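Local coordinates for protein cytochrome C554 (Nitrosomonas europaea, PDB 1FT6) that carries electrons in ammonia oxidation, accepting them directly from hydroxylamine oxidoreductase through its covalently bound c-type hemes, at residues A[166-171]-A[192-197]. Residues are numbered along the deposited sequence; the frame is centred on the assembly and turned at random.
With HEC (heme c), chain F.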
ATOM      1  N   PHE A 166       0.097   2.798 -15.964  1.00 29.88           N
ATOM      2  CA  PHE A 166       0.388   1.809 -14.924  1.00 30.30           C
ATOM      3  C   PHE A 166       0.265   0.372 -15.388  1.00 30.25           C
ATOM      4  O   PHE A 166      -0.783  -0.007 -15.869  1.00 30.56           O
ATOM      5  CB  PHE A 166      -0.596   1.995 -13.758  1.00 29.57           C
ATOM      6  CG  PHE A 166      -0.320   1.116 -12.583  1.00 27.68           C
ATOM      7  CD1 PHE A 166       0.527   1.539 -11.574  1.00 27.18           C
ATOM      8  CD2 PHE A 166      -0.926  -0.142 -12.494  1.00 25.60           C
ATOM      9  CE1 PHE A 166       0.760   0.704 -10.462  1.00 24.20           C
ATOM     10  CE2 PHE A 166      -0.701  -0.989 -11.401  1.00 25.39           C
ATOM     11  CZ  PHE A 166       0.135  -0.558 -10.392  1.00 24.28           C
ATOM     12  N   LYS A 167       1.330  -0.416 -15.238  1.00 29.42           N
ATOM     13  CA  LYS A 167       1.306  -1.826 -15.568  1.00 31.57           C
ATOM     14  C   LYS A 167       1.797  -2.535 -14.293  1.00 29.62           C
ATOM     15  O   LYS A 167       2.927  -2.350 -13.900  1.00 25.64           O
ATOM     16  CB  LYS A 167       2.251  -2.131 -16.726  1.00 36.92           C
ATOM     17  CG  LYS A 167       2.014  -3.525 -17.286  1.00 46.68           C
ATOM     18  CD  LYS A 167       0.519  -3.766 -17.562  1.00 55.52           C
ATOM     19  CE  LYS A 167      -0.037  -2.776 -18.597  1.00 62.04           C
ATOM     20  NZ  LYS A 167      -0.828  -3.455 -19.680  1.00 68.20           N
ATOM     21  N   PHE A 168       0.940  -3.333 -13.662  1.00 28.90           N
ATOM     22  CA  PHE A 168       1.298  -3.981 -12.385  1.00 30.47           C
ATOM     23  C   PHE A 168       2.622  -4.739 -12.383  1.00 31.98           C
ATOM     24  O   PHE A 168       3.466  -4.528 -11.514  1.00 30.91           O
ATOM     25  CB  PHE A 168       0.176  -4.934 -11.919  1.00 30.51           C
ATOM     26  CG  PHE A 168       0.518  -5.685 -10.655  1.00 30.41           C
ATOM     27  CD1 PHE A 168       0.542  -5.023  -9.429  1.00 28.73           C
ATOM     28  CD2 PHE A 168       0.914  -7.018 -10.702  1.00 30.50           C
ATOM     29  CE1 PHE A 168       0.960  -5.666  -8.276  1.00 31.56           C
ATOM     30  CE2 PHE A 168       1.336  -7.669  -9.538  1.00 31.24           C
ATOM     31  CZ  PHE A 168       1.357  -6.984  -8.330  1.00 28.58           C
ATOM     32  N   ASP A 169       2.815  -5.612 -13.366  1.00 33.57           N
ATOM     33  CA  ASP A 169       4.036  -6.424 -13.371  1.00 35.28           C
ATOM     34  C   ASP A 169       5.298  -5.597 -13.464  1.00 35.27           C
ATOM     35  O   ASP A 169       6.361  -6.074 -13.087  1.00 35.95           O
ATOM     36  CB  ASP A 169       4.000  -7.474 -14.498  1.00 41.71           C
ATOM     37  CG  ASP A 169       2.841  -8.460 -14.362  1.00 45.80           C
ATOM     38  OD1 ASP A 169       2.328  -8.661 -13.242  1.00 45.89           O
ATOM     39  OD2 ASP A 169       2.439  -9.050 -15.391  1.00 49.32           O
ATOM     40  N   GLU A 170       5.195  -4.365 -13.975  1.00 35.39           N
ATOM     41  CA  GLU A 170       6.358  -3.494 -14.081  1.00 33.38           C
ATOM     42  C   GLU A 170       6.495  -2.616 -12.849  1.00 31.59           C
ATOM     43  O   GLU A 170       7.562  -2.542 -12.249  1.00 31.74           O
ATOM     44  CB  GLU A 170       6.253  -2.569 -15.298  1.00 37.26           C
ATOM     45  CG  GLU A 170       5.830  -3.266 -16.578  1.00 42.92           C
ATOM     46  CD  GLU A 170       6.854  -4.298 -17.036  1.00 48.75           C
ATOM     47  OE1 GLU A 170       8.065  -4.074 -16.799  1.00 52.67           O
ATOM     48  OE2 GLU A 170       6.452  -5.329 -17.629  1.00 52.76           O
ATOM     49  N   MET A 171       5.401  -1.951 -12.460  1.00 28.35           N
ATOM     50  CA  MET A 171       5.463  -1.038 -11.330  1.00 30.31           C
ATOM     51  C   MET A 171       5.747  -1.696  -9.995  1.00 26.32           C
ATOM     52  O   MET A 171       6.374  -1.075  -9.131  1.00 27.41           O
ATOM     53  CB  MET A 171       4.158  -0.260 -11.175  1.00 32.77           C
ATOM     54  CG  MET A 171       3.634   0.388 -12.429  1.00 37.91           C
ATOM     55  SD  MET A 171       4.464   1.965 -12.650  1.00 47.93           S
ATOM     56  CE  MET A 171       5.851   1.303 -13.628  1.00 38.86           C
ATOM     57  N   PRO A 192      -1.369 -18.953  -0.526  1.00 35.63           N
ATOM     58  CA  PRO A 192      -0.999 -18.223  -1.743  1.00 35.10           C
ATOM     59  C   PRO A 192       0.290 -17.448  -1.463  1.00 34.34           C
ATOM     60  O   PRO A 192       0.439 -16.813  -0.407  1.00 33.53           O
ATOM     61  CB  PRO A 192      -2.182 -17.282  -1.974  1.00 33.82           C
ATOM     62  CG  PRO A 192      -2.632 -16.957  -0.570  1.00 33.19           C
ATOM     63  CD  PRO A 192      -2.429 -18.252   0.226  1.00 35.96           C
ATOM     64  N   LYS A 193       1.212 -17.519  -2.417  1.00 33.93           N
ATOM     65  CA  LYS A 193       2.499 -16.837  -2.319  1.00 32.81           C
ATOM     66  C   LYS A 193       2.561 -15.913  -3.524  1.00 31.44           C
ATOM     67  O   LYS A 193       2.247 -16.320  -4.646  1.00 32.01           O
ATOM     68  CB  LYS A 193       3.645 -17.851  -2.397  1.00 34.65           C
ATOM     69  CG  LYS A 193       5.015 -17.281  -2.095  1.00 39.28           C
ATOM     70  CD  LYS A 193       6.063 -18.391  -2.070  1.00 42.66           C
ATOM     71  CE  LYS A 193       6.148 -19.052  -3.430  1.00 45.13           C
ATOM     72  NZ  LYS A 193       7.287 -20.011  -3.496  1.00 48.79           N
ATOM     73  N   PHE A 194       2.968 -14.675  -3.283  1.00 31.02           N
ATOM     74  CA  PHE A 194       3.087 -13.666  -4.326  1.00 28.50           C
ATOM     75  C   PHE A 194       3.966 -14.220  -5.440  1.00 28.63           C
ATOM     76  O   PHE A 194       4.985 -14.822  -5.169  1.00 28.98           O
ATOM     77  CB  PHE A 194       3.742 -12.400  -3.744  1.00 27.92           C
ATOM     78  CG  PHE A 194       3.856 -11.251  -4.743  1.00 26.33           C
ATOM     79  CD1 PHE A 194       4.997 -10.439  -4.751  1.00 26.13           C
ATOM     80  CD2 PHE A 194       2.830 -11.014  -5.677  1.00 26.51           C
ATOM     81  CE1 PHE A 194       5.136  -9.405  -5.659  1.00 25.71           C
ATOM     82  CE2 PHE A 194       2.951  -9.973  -6.620  1.00 23.31           C
ATOM     83  CZ  PHE A 194       4.109  -9.161  -6.608  1.00 24.40           C
ATOM     84  N   LYS A 195       3.583 -14.005  -6.688  1.00 30.36           N
ATOM     85  CA  LYS A 195       4.346 -14.517  -7.818  1.00 29.82           C
ATOM     86  C   LYS A 195       5.797 -14.109  -7.940  1.00 30.40           C
ATOM     87  O   LYS A 195       6.579 -14.855  -8.568  1.00 31.74           O
ATOM     88  CB  LYS A 195       3.628 -14.216  -9.141  1.00 31.60           C
ATOM     89  CG  LYS A 195       3.636 -12.757  -9.602  1.00 34.07           C
ATOM     90  CD  LYS A 195       2.581 -12.564 -10.700  1.00 33.82           C
ATOM     91  CE  LYS A 195       2.609 -11.157 -11.331  1.00 35.49           C
ATOM     92  NZ  LYS A 195       1.710 -11.090 -12.538  1.00 35.27           N
ATOM     93  N   PHE A 196       6.180 -12.968  -7.362  1.00 29.09           N
ATOM     94  CA  PHE A 196       7.563 -12.494  -7.398  1.00 27.51           C
ATOM     95  C   PHE A 196       8.239 -12.614  -6.034  1.00 27.01           C
ATOM     96  O   PHE A 196       9.279 -12.038  -5.823  1.00 26.50           O
ATOM     97  CB  PHE A 196       7.615 -11.007  -7.822  1.00 28.85           C
ATOM     98  CG  PHE A 196       7.010 -10.745  -9.172  1.00 29.29           C
ATOM     99  CD1 PHE A 196       6.292  -9.577  -9.416  1.00 31.27           C
ATOM    100  CD2 PHE A 196       7.164 -11.681 -10.210  1.00 31.66           C
ATOM    101  CE1 PHE A 196       5.735  -9.343 -10.656  1.00 31.31           C
ATOM    102  CE2 PHE A 196       6.600 -11.459 -11.476  1.00 31.93           C
ATOM    103  CZ  PHE A 196       5.881 -10.284 -11.694  1.00 32.74           C
ATOM    104  N   HIS A 197       7.617 -13.319  -5.094  1.00 26.52           N
ATOM    105  CA  HIS A 197       8.189 -13.458  -3.750  1.00 24.91           C
ATOM    106  C   HIS A 197       9.597 -14.066  -3.746  1.00 26.34           C
ATOM    107  O   HIS A 197      10.520 -13.531  -3.131  1.00 23.99           O
ATOM    108  CB  HIS A 197       7.269 -14.351  -2.873  1.00 24.68           C
ATOM    109  CG  HIS A 197       7.810 -14.617  -1.499  1.00 27.72           C
ATOM    110  ND1 HIS A 197       7.552 -13.797  -0.419  1.00 26.21           N
ATOM    111  CD2 HIS A 197       8.612 -15.611  -1.033  1.00 28.15           C
ATOM    112  CE1 HIS A 197       8.175 -14.270   0.647  1.00 28.69           C
ATOM    113  NE2 HIS A 197       8.829 -15.370   0.300  1.00 28.20           N
TER
HETATM  114 FE   HEC F 215       5.433  -4.267   2.028  1.00 24.94          FE
HETATM  115  CHA HEC F 215       6.791  -7.222   1.148  1.00 26.40           C
HETATM  116  CHB HEC F 215       6.393  -4.811   5.303  1.00 25.08           C
HETATM  117  CHC HEC F 215       4.280  -1.172   2.877  1.00 24.88           C
HETATM  118  CHD HEC F 215       4.179  -3.880  -1.111  1.00 24.48           C
HETATM  119  NA  HEC F 215       6.406  -5.739   3.011  1.00 22.40           N
HETATM  120  C1A HEC F 215       6.897  -6.867   2.486  1.00 28.31           C
HETATM  121  C2A HEC F 215       7.530  -7.707   3.514  1.00 25.16           C
HETATM  122  C3A HEC F 215       7.374  -7.023   4.724  1.00 24.61           C
HETATM  123  C4A HEC F 215       6.688  -5.792   4.385  1.00 25.99           C
HETATM  124  CMA HEC F 215       7.805  -7.381   6.147  1.00 22.05           C
HETATM  125  CAA HEC F 215       8.215  -9.103   3.231  1.00 24.96           C
HETATM  126  CBA HEC F 215       9.750  -8.973   3.217  1.00 25.22           C
HETATM  127  CGA HEC F 215      10.303  -7.940   2.221  1.00 23.03           C
HETATM  128  O1A HEC F 215       9.990  -8.080   1.043  1.00 23.89           O
HETATM  129  O2A HEC F 215      11.016  -6.996   2.651  1.00 30.22           O
HETATM  130  NB  HEC F 215       5.323  -3.246   3.698  1.00 28.02           N
HETATM  131  C1B HEC F 215       5.749  -3.584   5.008  1.00 27.52           C
HETATM  132  C2B HEC F 215       5.513  -2.533   5.966  1.00 28.10           C
HETATM  133  C3B HEC F 215       4.929  -1.503   5.295  1.00 27.26           C
HETATM  134  C4B HEC F 215       4.838  -1.935   3.897  1.00 27.35           C
HETATM  135  CMB HEC F 215       5.889  -2.511   7.482  1.00 27.93           C
HETATM  136  CAB HEC F 215       4.453  -0.132   5.817  1.00 23.38           C
HETATM  137  CBB HEC F 215       5.579   0.806   6.338  1.00 24.01           C
HETATM  138  NC  HEC F 215       4.461  -2.809   1.056  1.00 24.50           N
HETATM  139  C1C HEC F 215       4.075  -1.609   1.563  1.00 23.24           C
HETATM  140  C2C HEC F 215       3.350  -0.830   0.593  1.00 20.15           C
HETATM  141  C3C HEC F 215       3.222  -1.618  -0.496  1.00 21.06           C
HETATM  142  C4C HEC F 215       3.974  -2.850  -0.204  1.00 22.85           C
HETATM  143  CMC HEC F 215       2.772   0.611   0.817  1.00 19.27           C
HETATM  144  CAC HEC F 215       2.416  -1.325  -1.803  1.00 21.17           C
HETATM  145  CBC HEC F 215       2.886  -0.064  -2.520  1.00 22.59           C
HETATM  146  ND  HEC F 215       5.555  -5.257   0.372  1.00 24.15           N
HETATM  147  C1D HEC F 215       4.945  -5.023  -0.849  1.00 24.75           C
HETATM  148  C2D HEC F 215       5.181  -6.086  -1.801  1.00 23.93           C
HETATM  149  C3D HEC F 215       5.953  -6.995  -1.145  1.00 23.06           C
HETATM  150  C4D HEC F 215       6.151  -6.490   0.157  1.00 24.60           C
HETATM  151  CMD HEC F 215       4.608  -6.138  -3.230  1.00 20.73           C
HETATM  152  CAD HEC F 215       6.358  -8.391  -1.671  1.00 22.71           C
HETATM  153  CBD HEC F 215       5.488  -9.562  -1.264  1.00 24.30           C
HETATM  154  CGD HEC F 215       6.255 -10.906  -1.178  1.00 27.90           C
HETATM  155  O1D HEC F 215       5.706 -11.831  -0.570  1.00 30.26           O
HETATM  156  O2D HEC F 215       7.391 -11.020  -1.734  1.00 28.37           O
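Phe168, in the one-turn helix 168-171, meets Phe194 of the type I beta turn 194-197 beside the propionate side of a heme c. The two side chains arrive from opposite directions, and CE2 of Phe194 lies in the plane of the Phe168 ring at its edge, 3.8 Å from Phe168 CZ. CG of Phe194 stands anti to the backbone N (chi1 -177°), which places the ring between Phe168 and the heme propionate, CD1 being 3.6 Å from CBD. Phe168 also packs on Cys134, covalently bound to another heme, so the short helix and the turn join the surroundings of two hemes of this multiheme cytochrome. The turn, closed by His197 N to Phe194 O, leads into helix 197-202; from there His197 ND1 donates a nearly straight 2.7 Å bond to heme O1D. Toward solvent, the extended Lys195 chain runs past the Phe168 edge, its CG over the centre of the Phe196 ring, and NZ forms a salt bridge with Asp169 OD1 at 2.6 Å, approaching 35° out of the carboxylate plane. With alanine instead of Asp169, the Lys195 ammonium is likely to lose its anionic mate and its tip to swing more freely.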